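Long-range contacts in helix-turn-helix transcriptional regulator (Pseudomonas aeruginosa, PDB 5XHX), which probably regulates transcription as a DNA-binding protein of the LuxR family, this chain being its N-terminal ligand-binding domain without the helix-turn-helix part: residues 124-129 / 148-153; 42-47 / 59-64; 98-103 / 130-135. All blocks are in the same frame, centred on the assembly; numbering follows the deposited sequence.

Contact 1 of 3, residues 124-129 / 148-153; sequences VVTDEV and ESRFGA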
loop_
_atom_site.group_PDB
_atom_site.type_symbol
_atom_site.label_atom_id
_atom_site.label_comp_id
_atom_site.label_asym_id
_atom_site.label_seq_id
_atom_site.Cartn_x
_atom_site.Cartn_y
_atom_site.Cartn_z
ATOM N N VAL A 124 -1.163 -1.909 28.274
ATOM C CA VAL A 124 -0.912 -3.173 27.590
ATOM C C VAL A 124 -1.676 -4.319 28.247
ATOM O O VAL A 124 -2.307 -5.136 27.564
ATOM C CB VAL A 124 0.602 -3.484 27.536
ATOM C CG1 VAL A 124 0.853 -4.749 26.740
ATOM C CG2 VAL A 124 1.355 -2.303 26.927
ATOM N N VAL A 125 -1.628 -4.392 29.581
ATOM C CA VAL A 125 -2.445 -5.248 30.440
ATOM C C VAL A 125 -1.858 -6.652 30.536
ATOM O O VAL A 125 -1.392 -7.047 31.608
ATOM C CB VAL A 125 -3.923 -5.287 29.997
ATOM C CG1 VAL A 125 -4.753 -6.086 31.005
ATOM C CG2 VAL A 125 -4.475 -3.875 29.859
ATOM N N THR A 126 -1.866 -7.428 29.443
ATOM C CA THR A 126 -1.412 -8.813 29.588
ATOM C C THR A 126 -0.294 -9.234 28.634
ATOM O O THR A 126 0.759 -9.683 29.095
ATOM C CB THR A 126 -2.592 -9.784 29.435
ATOM O OG1 THR A 126 -3.525 -9.574 30.503
ATOM C CG2 THR A 126 -2.108 -11.215 29.486
ATOM N N ASP A 127 -0.513 -9.142 27.316
ATOM C CA ASP A 127 0.469 -9.611 26.344
ATOM C C ASP A 127 0.700 -8.540 25.291
ATOM O O ASP A 127 -0.108 -7.628 25.114
ATOM C CB ASP A 127 0.021 -10.928 25.670
ATOM C CG ASP A 127 1.190 -11.741 25.112
ATOM O OD1 ASP A 127 2.377 -11.341 25.267
ATOM O OD2 ASP A 127 0.920 -12.801 24.522
ATOM N N GLU A 128 1.815 -8.666 24.578
ATOM C CA GLU A 128 2.172 -7.660 23.592
ATOM C C GLU A 128 2.965 -8.310 22.471
ATOM O O GLU A 128 3.785 -9.198 22.721
ATOM C CB GLU A 128 3.007 -6.530 24.220
ATOM C CG GLU A 128 3.053 -5.260 23.386
ATOM C CD GLU A 128 3.889 -4.146 24.027
ATOM O OE1 GLU A 128 4.265 -3.174 23.311
ATOM O OE2 GLU A 128 4.184 -4.255 25.237
ATOM N N VAL A 129 2.743 -7.837 21.243
ATOM C CA VAL A 129 3.676 -8.085 20.152
ATOM C C VAL A 129 3.988 -6.745 19.520
ATOM O O VAL A 129 3.245 -5.780 19.664
ATOM C CB VAL A 129 3.144 -9.054 19.069
ATOM C CG1 VAL A 129 2.799 -10.391 19.668
ATOM C CG2 VAL A 129 1.931 -8.428 18.348
ATOM N N GLU A 148 -5.358 -7.943 26.396
ATOM C CA GLU A 148 -5.689 -8.346 27.759
ATOM C C GLU A 148 -5.658 -9.862 27.941
ATOM O O GLU A 148 -5.577 -10.332 29.080
ATOM C CB GLU A 148 -7.055 -7.765 28.157
ATOM C CG GLU A 148 -7.018 -6.230 28.283
ATOM C CD GLU A 148 -8.391 -5.563 28.306
ATOM O OE1 GLU A 148 -9.406 -6.257 28.530
ATOM O OE2 GLU A 148 -8.450 -4.332 28.091
ATOM N N SER A 149 -5.673 -10.638 26.857
ATOM C CA SER A 149 -5.378 -12.064 26.933
ATOM C C SER A 149 -3.996 -12.332 26.320
ATOM O O SER A 149 -3.177 -11.414 26.182
ATOM C CB SER A 149 -6.509 -12.864 26.269
ATOM O OG SER A 149 -7.035 -12.188 25.143
ATOM N N ARG A 150 -3.725 -13.586 25.977
ATOM C CA ARG A 150 -2.427 -13.971 25.438
ATOM C C ARG A 150 -2.515 -14.178 23.932
ATOM O O ARG A 150 -3.527 -14.657 23.414
ATOM C CB ARG A 150 -1.909 -15.243 26.111
ATOM C CG ARG A 150 -1.512 -15.033 27.566
ATOM C CD ARG A 150 -1.437 -16.332 28.357
ATOM N NE ARG A 150 -2.737 -17.003 28.465
ATOM C CZ ARG A 150 -3.819 -16.496 29.062
ATOM N NH1 ARG A 150 -3.782 -15.302 29.650
ATOM N NH2 ARG A 150 -4.946 -17.199 29.080
ATOM N N PHE A 151 -1.454 -13.788 23.232
ATOM C CA PHE A 151 -1.293 -14.155 21.833
ATOM C C PHE A 151 -0.698 -15.551 21.788
ATOM O O PHE A 151 0.397 -15.769 22.314
ATOM C CB PHE A 151 -0.379 -13.166 21.105
ATOM C CG PHE A 151 -0.937 -11.775 21.001
ATOM C CD1 PHE A 151 -2.034 -11.507 20.194
ATOM C CD2 PHE A 151 -0.351 -10.731 21.687
ATOM C CE1 PHE A 151 -2.534 -10.229 20.086
ATOM C CE2 PHE A 151 -0.843 -9.442 21.581
ATOM C CZ PHE A 151 -1.930 -9.189 20.776
ATOM N N GLY A 152 -1.426 -16.501 21.197
ATOM C CA GLY A 152 -0.953 -17.868 21.099
ATOM C C GLY A 152 -0.161 -18.112 19.821
ATOM O O GLY A 152 -0.004 -17.236 18.972
ATOM N N ALA A 153 0.338 -19.345 19.694
ATOM C CA ALA A 153 1.207 -19.679 18.570
ATOM C C ALA A 153 0.514 -19.425 17.241
ATOM O O ALA A 153 1.138 -18.950 16.286
ATOM C CB ALA A 153 1.658 -21.136 18.664
#
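The carboxylate of Asp127 takes the backbone N-H of Phe151, with OD2 2.9 Å from N. The donor meets OD2 on its anti side, 15° out of the carboxylate plane. CG of Asp127 stands roughly anti to its backbone N (chi1 -156°), and the carboxylate beyond it bridges the loop through OD2 and its own strand through OD1. A second grip comes from Thr126, whose OG1 donates to the carbonyl O of Glu148 at 2.6 Å from above the carbonyl plane. Beside it, CG1 of Val125 lies 3.5 Å from CG of Glu148, using the aliphatic part of that acid. The ring of Phe151 crosses the carboxylate obliquely, the two planes 44° apart, and brings CD2 to 3.8 Å from CG1 of Val129, with its edge to CA of Glu128; Ile156 of helix 153-173 also packs against Phe151.

Thr126 and Asp127 both face Ser147, a classic beta bulge at the start of strand 127-134. OD2 also bonds NE2 of His101, while OD1 receives a weak bond from the N of Glu128. Aspartate suits a buried place with so many N-H donors around it: they would favour its ionised form, and the charge would in turn favour a protonated His101.

Contact 2 of 3, residues 42-47 / 59-64; sequences VDNWAA and SFMEEE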
loop_
_atom_site.group_PDB
_atom_site.type_symbol
_atom_site.label_atom_id
_atom_site.label_comp_id
_atom_site.label_asym_id
_atom_site.label_seq_id
_atom_site.Cartn_x
_atom_site.Cartn_y
_atom_site.Cartn_z
ATOM N N VAL A 42 -6.421 -8.079 19.533
ATOM C CA VAL A 42 -5.771 -6.785 19.724
ATOM C C VAL A 42 -6.714 -5.894 20.533
ATOM O O VAL A 42 -7.759 -5.472 20.040
ATOM C CB VAL A 42 -5.414 -6.139 18.383
ATOM C CG1 VAL A 42 -4.832 -4.740 18.606
ATOM C CG2 VAL A 42 -4.462 -7.048 17.581
ATOM N N ASP A 43 -6.340 -5.594 21.775
ATOM C CA ASP A 43 -7.155 -4.743 22.632
ATOM C C ASP A 43 -6.622 -3.327 22.751
ATOM O O ASP A 43 -7.371 -2.432 23.148
ATOM C CB ASP A 43 -7.260 -5.345 24.033
ATOM C CG ASP A 43 -7.954 -6.685 24.028
ATOM O OD1 ASP A 43 -8.932 -6.829 23.273
ATOM O OD2 ASP A 43 -7.507 -7.592 24.760
ATOM N N ASN A 44 -5.347 -3.109 22.448
ATOM C CA ASN A 44 -4.764 -1.777 22.463
ATOM C C ASN A 44 -3.637 -1.778 21.437
ATOM O O ASN A 44 -3.216 -2.832 20.951
ATOM C CB ASN A 44 -4.272 -1.401 23.873
ATOM C CG ASN A 44 -4.376 0.107 24.163
ATOM O OD1 ASN A 44 -4.166 0.944 23.275
ATOM N ND2 ASN A 44 -4.694 0.456 25.421
ATOM N N TRP A 45 -3.163 -0.585 21.092
ATOM C CA TRP A 45 -2.101 -0.487 20.101
ATOM C C TRP A 45 -1.451 0.875 20.223
ATOM O O TRP A 45 -2.048 1.827 20.737
ATOM C CB TRP A 45 -2.629 -0.717 18.680
ATOM C CG TRP A 45 -3.781 0.163 18.332
ATOM C CD1 TRP A 45 -5.113 -0.130 18.463
ATOM C CD2 TRP A 45 -3.710 1.489 17.811
ATOM N NE1 TRP A 45 -5.871 0.947 18.053
ATOM C CE2 TRP A 45 -5.033 1.951 17.657
ATOM C CE3 TRP A 45 -2.654 2.339 17.473
ATOM C CZ2 TRP A 45 -5.325 3.214 17.162
ATOM C CZ3 TRP A 45 -2.946 3.599 16.999
ATOM C CH2 TRP A 45 -4.271 4.023 16.843
ATOM N N ALA A 46 -0.209 0.952 19.746
ATOM C CA ALA A 46 0.506 2.212 19.656
ATOM C C ALA A 46 1.485 2.119 18.494
ATOM O O ALA A 46 2.033 1.050 18.221
ATOM C CB ALA A 46 1.238 2.531 20.965
ATOM N N ALA A 47 1.678 3.232 17.792
ATOM C CA ALA A 47 2.742 3.351 16.805
ATOM C C ALA A 47 3.730 4.414 17.271
ATOM O O ALA A 47 3.324 5.518 17.648
ATOM C CB ALA A 47 2.185 3.702 15.420
ATOM N N SER A 59 0.890 7.601 17.071
ATOM C CA SER A 59 -0.542 7.423 17.241
ATOM C C SER A 59 -0.738 6.301 18.244
ATOM O O SER A 59 0.116 5.418 18.363
ATOM C CB SER A 59 -1.224 7.097 15.895
ATOM O OG SER A 59 -2.629 6.969 16.021
ATOM N N PHE A 60 -1.842 6.357 18.987
ATOM C CA PHE A 60 -2.153 5.257 19.885
ATOM C C PHE A 60 -3.648 5.256 20.161
ATOM O O PHE A 60 -4.335 6.260 19.968
ATOM C CB PHE A 60 -1.313 5.305 21.178
ATOM C CG PHE A 60 -1.582 6.494 22.058
ATOM C CD1 PHE A 60 -1.079 7.746 21.733
ATOM C CD2 PHE A 60 -2.298 6.349 23.235
ATOM C CE1 PHE A 60 -1.313 8.843 22.561
ATOM C CE2 PHE A 60 -2.535 7.435 24.067
ATOM C CZ PHE A 60 -2.043 8.680 23.734
ATOM N N MET A 61 -4.145 4.094 20.586
ATOM C CA MET A 61 -5.587 3.862 20.625
ATOM C C MET A 61 -6.303 4.887 21.501
ATOM O O MET A 61 -7.351 5.417 21.119
ATOM C CB MET A 61 -5.881 2.449 21.118
ATOM C CG MET A 61 -7.369 2.101 21.072
ATOM S SD MET A 61 -7.777 0.489 21.733
ATOM C CE MET A 61 -7.752 0.790 23.504
ATOM N N GLU A 62 -5.750 5.181 22.677
ATOM C CA GLU A 62 -6.388 6.072 23.636
ATOM C C GLU A 62 -6.026 7.540 23.424
ATOM O O GLU A 62 -6.211 8.347 24.342
ATOM C CB GLU A 62 -6.030 5.652 25.064
ATOM C CG GLU A 62 -6.639 4.335 25.501
ATOM C CD GLU A 62 -6.227 3.938 26.912
ATOM O OE1 GLU A 62 -5.767 2.788 27.100
ATOM O OE2 GLU A 62 -6.349 4.781 27.830
ATOM N N GLU A 63 -5.522 7.905 22.245
ATOM C CA GLU A 63 -5.017 9.257 22.042
ATOM C C GLU A 63 -6.138 10.283 22.187
ATOM O O GLU A 63 -7.309 10.003 21.921
ATOM C CB GLU A 63 -4.344 9.385 20.669
ATOM C CG GLU A 63 -5.282 9.259 19.474
ATOM C CD GLU A 63 -4.536 8.978 18.180
ATOM O OE1 GLU A 63 -5.186 8.576 17.201
ATOM O OE2 GLU A 63 -3.297 9.143 18.148
ATOM N N GLU A 64 -5.761 11.480 22.633
ATOM C CA GLU A 64 -6.719 12.551 22.882
ATOM C C GLU A 64 -6.346 13.822 22.124
ATOM O O GLU A 64 -7.189 14.695 21.908
ATOM C CB GLU A 64 -6.816 12.848 24.384
ATOM C CG GLU A 64 -7.385 11.711 25.215
ATOM C CD GLU A 64 -8.784 11.306 24.778
ATOM O OE1 GLU A 64 -9.470 12.116 24.111
ATOM O OE2 GLU A 64 -9.199 10.171 25.106
HETATM O O HOH W 1 -3.842 3.535 23.932
#
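A beta hairpin made of strands 44-50 and 56-60 runs through this contact, where Ala46 and Phe60 form an antiparallel non-hydrogen-bonded pair with CB atoms 3.8 Å apart. The small methyl of Ala46 suits a pair whose CA atoms are only 4.0 Å apart. Next along, Ala47 and Ser59 form a hydrogen-bonded pair: Ala47 N reaches Ser59 O at 2.7 Å, and the return bond from Ser59 N to Ala47 O is longer, 3.3 Å. Beyond the bridged pairs, Met61 N still donates to Trp45 O.

Trp45 turns its indole across the partner strand. Its CG sits between the backbone N and the carbonyl carbon (chi1 53°), and one face of the ring system covers the backbone from Phe60 to Met61. Met61 CB lies over that face, 3.6 Å from the centroid of the five-membered ring in a CH-pi contact, with SD farther off and oblique as a Met-aromatic partner. Ser59 OG comes to the indole edge in the ring plane, 3.5 Å from CH2.

In the five-stranded antiparallel sheet of this domain, 56-60 is an outermost strand within this chain, and the hairpin supplies the first two strands of the order 2-1-5-4-3. Arg30 and Ala33 of helix 28-36 pack against Trp45.

At the open end of the hairpin, away from its connecting turn, the contact becomes polar. Asn44 ND2 donates to Glu62 OE1 at 3.1 Å, nearly in its own amide plane and onto the anti lone pair of the acid. Asn44 OD1 accepts from Trp45 N and from a water, which in turn accepts from Glu62 N. Asparagine can serve both ends at once. A type I turn from Phe60 to Glu63 carries the chain away, its Glu63 OE2 accepting from Phe60 N.

Contact 3 of 3, residues 98-103 / 130-135; sequences GLFHLA and QYNVPL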
loop_
_atom_site.group_PDB
_atom_site.type_symbol
_atom_site.label_atom_id
_atom_site.label_comp_id
_atom_site.label_asym_id
_atom_site.label_seq_id
_atom_site.Cartn_x
_atom_site.Cartn_y
_atom_site.Cartn_z
ATOM N N GLY A 98 12.050 -6.907 13.108
ATOM C CA GLY A 98 11.334 -8.159 13.048
ATOM C C GLY A 98 10.020 -8.118 13.789
ATOM O O GLY A 98 9.405 -7.051 13.923
ATOM N N LEU A 99 9.571 -9.285 14.250
ATOM C CA LEU A 99 8.317 -9.432 14.978
ATOM C C LEU A 99 8.656 -9.996 16.345
ATOM O O LEU A 99 9.239 -11.074 16.433
ATOM C CB LEU A 99 7.343 -10.365 14.247
ATOM C CG LEU A 99 6.046 -10.638 15.011
ATOM C CD1 LEU A 99 5.162 -9.351 15.138
ATOM C CD2 LEU A 99 5.301 -11.764 14.328
ATOM N N PHE A 100 8.286 -9.282 17.404
ATOM C CA PHE A 100 8.693 -9.668 18.743
ATOM C C PHE A 100 7.474 -9.916 19.624
ATOM O O PHE A 100 6.509 -9.158 19.586
ATOM C CB PHE A 100 9.625 -8.594 19.349
ATOM C CG PHE A 100 10.948 -8.470 18.620
ATOM C CD1 PHE A 100 11.975 -9.382 18.847
ATOM C CD2 PHE A 100 11.145 -7.473 17.690
ATOM C CE1 PHE A 100 13.188 -9.277 18.161
ATOM C CE2 PHE A 100 12.355 -7.361 16.999
ATOM C CZ PHE A 100 13.373 -8.252 17.241
ATOM N N HIS A 101 7.546 -10.982 20.415
ATOM C CA HIS A 101 6.517 -11.375 21.370
ATOM C C HIS A 101 7.071 -11.197 22.782
ATOM O O HIS A 101 8.189 -11.635 23.072
ATOM C CB HIS A 101 6.093 -12.834 21.134
ATOM C CG HIS A 101 4.856 -13.247 21.878
ATOM N ND1 HIS A 101 4.490 -14.567 22.029
ATOM C CD2 HIS A 101 3.899 -12.518 22.505
ATOM C CE1 HIS A 101 3.368 -14.635 22.722
ATOM N NE2 HIS A 101 2.987 -13.407 23.022
ATOM N N LEU A 102 6.281 -10.558 23.647
ATOM C CA LEU A 102 6.710 -10.159 24.989
ATOM C C LEU A 102 7.534 -11.222 25.723
ATOM O O LEU A 102 8.665 -10.960 26.155
ATOM C CB LEU A 102 5.474 -9.788 25.820
ATOM C CG LEU A 102 5.793 -9.404 27.271
ATOM C CD1 LEU A 102 6.612 -8.088 27.304
ATOM C CD2 LEU A 102 4.521 -9.278 28.086
ATOM N N ALA A 103 6.984 -12.433 25.856
ATOM C CA ALA A 103 7.638 -13.482 26.641
ATOM C C ALA A 103 9.045 -13.806 26.152
ATOM O O ALA A 103 9.894 -14.217 26.951
ATOM C CB ALA A 103 6.790 -14.753 26.634
ATOM N N GLN A 130 5.084 -6.711 18.776
ATOM C CA GLN A 130 5.490 -5.488 18.108
ATOM C C GLN A 130 6.136 -5.839 16.776
ATOM O O GLN A 130 7.014 -6.704 16.724
ATOM C CB GLN A 130 6.469 -4.716 19.003
ATOM C CG GLN A 130 6.766 -3.309 18.603
ATOM C CD GLN A 130 7.636 -2.622 19.639
ATOM O OE1 GLN A 130 7.138 -1.940 20.534
ATOM N NE2 GLN A 130 8.926 -2.855 19.555
ATOM N N TYR A 131 5.736 -5.139 15.717
ATOM C CA TYR A 131 6.518 -5.099 14.484
ATOM C C TYR A 131 7.552 -3.981 14.582
ATOM O O TYR A 131 7.187 -2.834 14.850
ATOM C CB TYR A 131 5.622 -4.843 13.270
ATOM C CG TYR A 131 4.692 -5.985 12.875
ATOM C CD1 TYR A 131 5.118 -7.002 12.013
ATOM C CD2 TYR A 131 3.386 -6.022 13.340
ATOM C CE1 TYR A 131 4.243 -8.031 11.629
ATOM C CE2 TYR A 131 2.514 -7.024 12.965
ATOM C CZ TYR A 131 2.944 -8.021 12.111
ATOM O OH TYR A 131 2.067 -9.002 11.750
ATOM N N ASN A 132 8.828 -4.314 14.347
ATOM C CA ASN A 132 9.951 -3.370 14.407
ATOM C C ASN A 132 10.498 -3.157 13.008
ATOM O O ASN A 132 10.939 -4.121 12.372
ATOM C CB ASN A 132 11.099 -3.888 15.274
ATOM C CG ASN A 132 10.837 -3.766 16.734
ATOM O OD1 ASN A 132 9.691 -3.800 17.168
ATOM N ND2 ASN A 132 11.909 -3.591 17.515
ATOM N N VAL A 133 10.517 -1.915 12.553
ATOM C CA VAL A 133 11.003 -1.568 11.225
ATOM C C VAL A 133 12.126 -0.550 11.373
ATOM O O VAL A 133 11.872 0.622 11.664
ATOM C CB VAL A 133 9.872 -1.031 10.337
ATOM C CG1 VAL A 133 10.414 -0.618 8.963
ATOM C CG2 VAL A 133 8.784 -2.104 10.211
ATOM N N PRO A 134 13.379 -0.965 11.200
ATOM C CA PRO A 134 14.491 -0.005 11.206
ATOM C C PRO A 134 14.284 1.062 10.139
ATOM O O PRO A 134 13.917 0.762 9.000
ATOM C CB PRO A 134 15.718 -0.878 10.906
ATOM C CG PRO A 134 15.336 -2.256 11.360
ATOM C CD PRO A 134 13.844 -2.367 11.138
ATOM N N LEU A 135 14.472 2.319 10.531
ATOM C CA LEU A 135 14.361 3.432 9.595
ATOM C C LEU A 135 15.710 3.917 9.116
ATOM O O LEU A 135 15.831 4.385 7.977
ATOM C CB LEU A 135 13.618 4.608 10.227
ATOM C CG LEU A 135 12.152 4.348 10.515
ATOM C CD1 LEU A 135 11.448 5.630 10.959
ATOM C CD2 LEU A 135 11.493 3.731 9.283
#
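Leu99 reaches Tyr131 through two torsions: CG stands anti to the backbone N (chi1 176°), and chi2 of 67° sets CD1 over the centre of the tyrosine ring. The methyl lies 3.8 Å from the ring centroid and only 7° off its normal, a CH-pi contact over the face. The tyrosine hydroxyl is hydrogen-bonded to the carbonyl O of Phe159. A flat aromatic with a polar end therefore suits the site, since it offers a face to leucine and an anchor to helix 153-173.

Strands 98-101 and 127-134 meet here as antiparallel neighbours at one border of the domain's sheet, within this chain. Leu99 and Tyr131 are a non-hydrogen-bonded pair between two hydrogen-bonded ones. In the first, Asn132 N donates to Gly98 O at 2.8 Å and Gly98 N to Asn132 O at 3.1 Å; in the second, Phe100 and Gln130 exchange bonds of 3.0 and 2.9 Å, from Phe100 N to Gln130 O and back from Gln130 N to Phe100 O. Gly98 has a positive phi at which a CB would press on the preceding carbonyl oxygen.

On the other face, Phe100 CE2 lies 3.8 Å from Asn132 ND2, the two side chains crossing at about a right angle. Gln130 NE2 donates to Asn132 OD1 at 2.7 Å, which helps to fix the rotation of the buried Asn132 amide, while Phe87 of helix 86-92 packs against Gln130.

How the contacts relate
All three contacts reach one antiparallel sheet, with contacts 2 and 3 on opposite sides of the chain's centre, about 16 Å apart between centres and not touching. Contact 1 connects with both. Toward contact 2, about 15 Å away between centres, Glu148 N reaches Asp43 OD2 at 2.7 Å, tying the loop after strand 140-147 to the residue just before strand 44-50. Toward contact 3, about 14 Å away between centres, it shares strand 127-134: Asp127 OD2 lies 2.6 Å from His101 NE2, and Glu128 O lies 3.0 Å from Leu102 N, a backbone bond one residue past the end of strand 98-101. Along the chain, contact 2 closes first, whereas contacts 1 and 3 interleave.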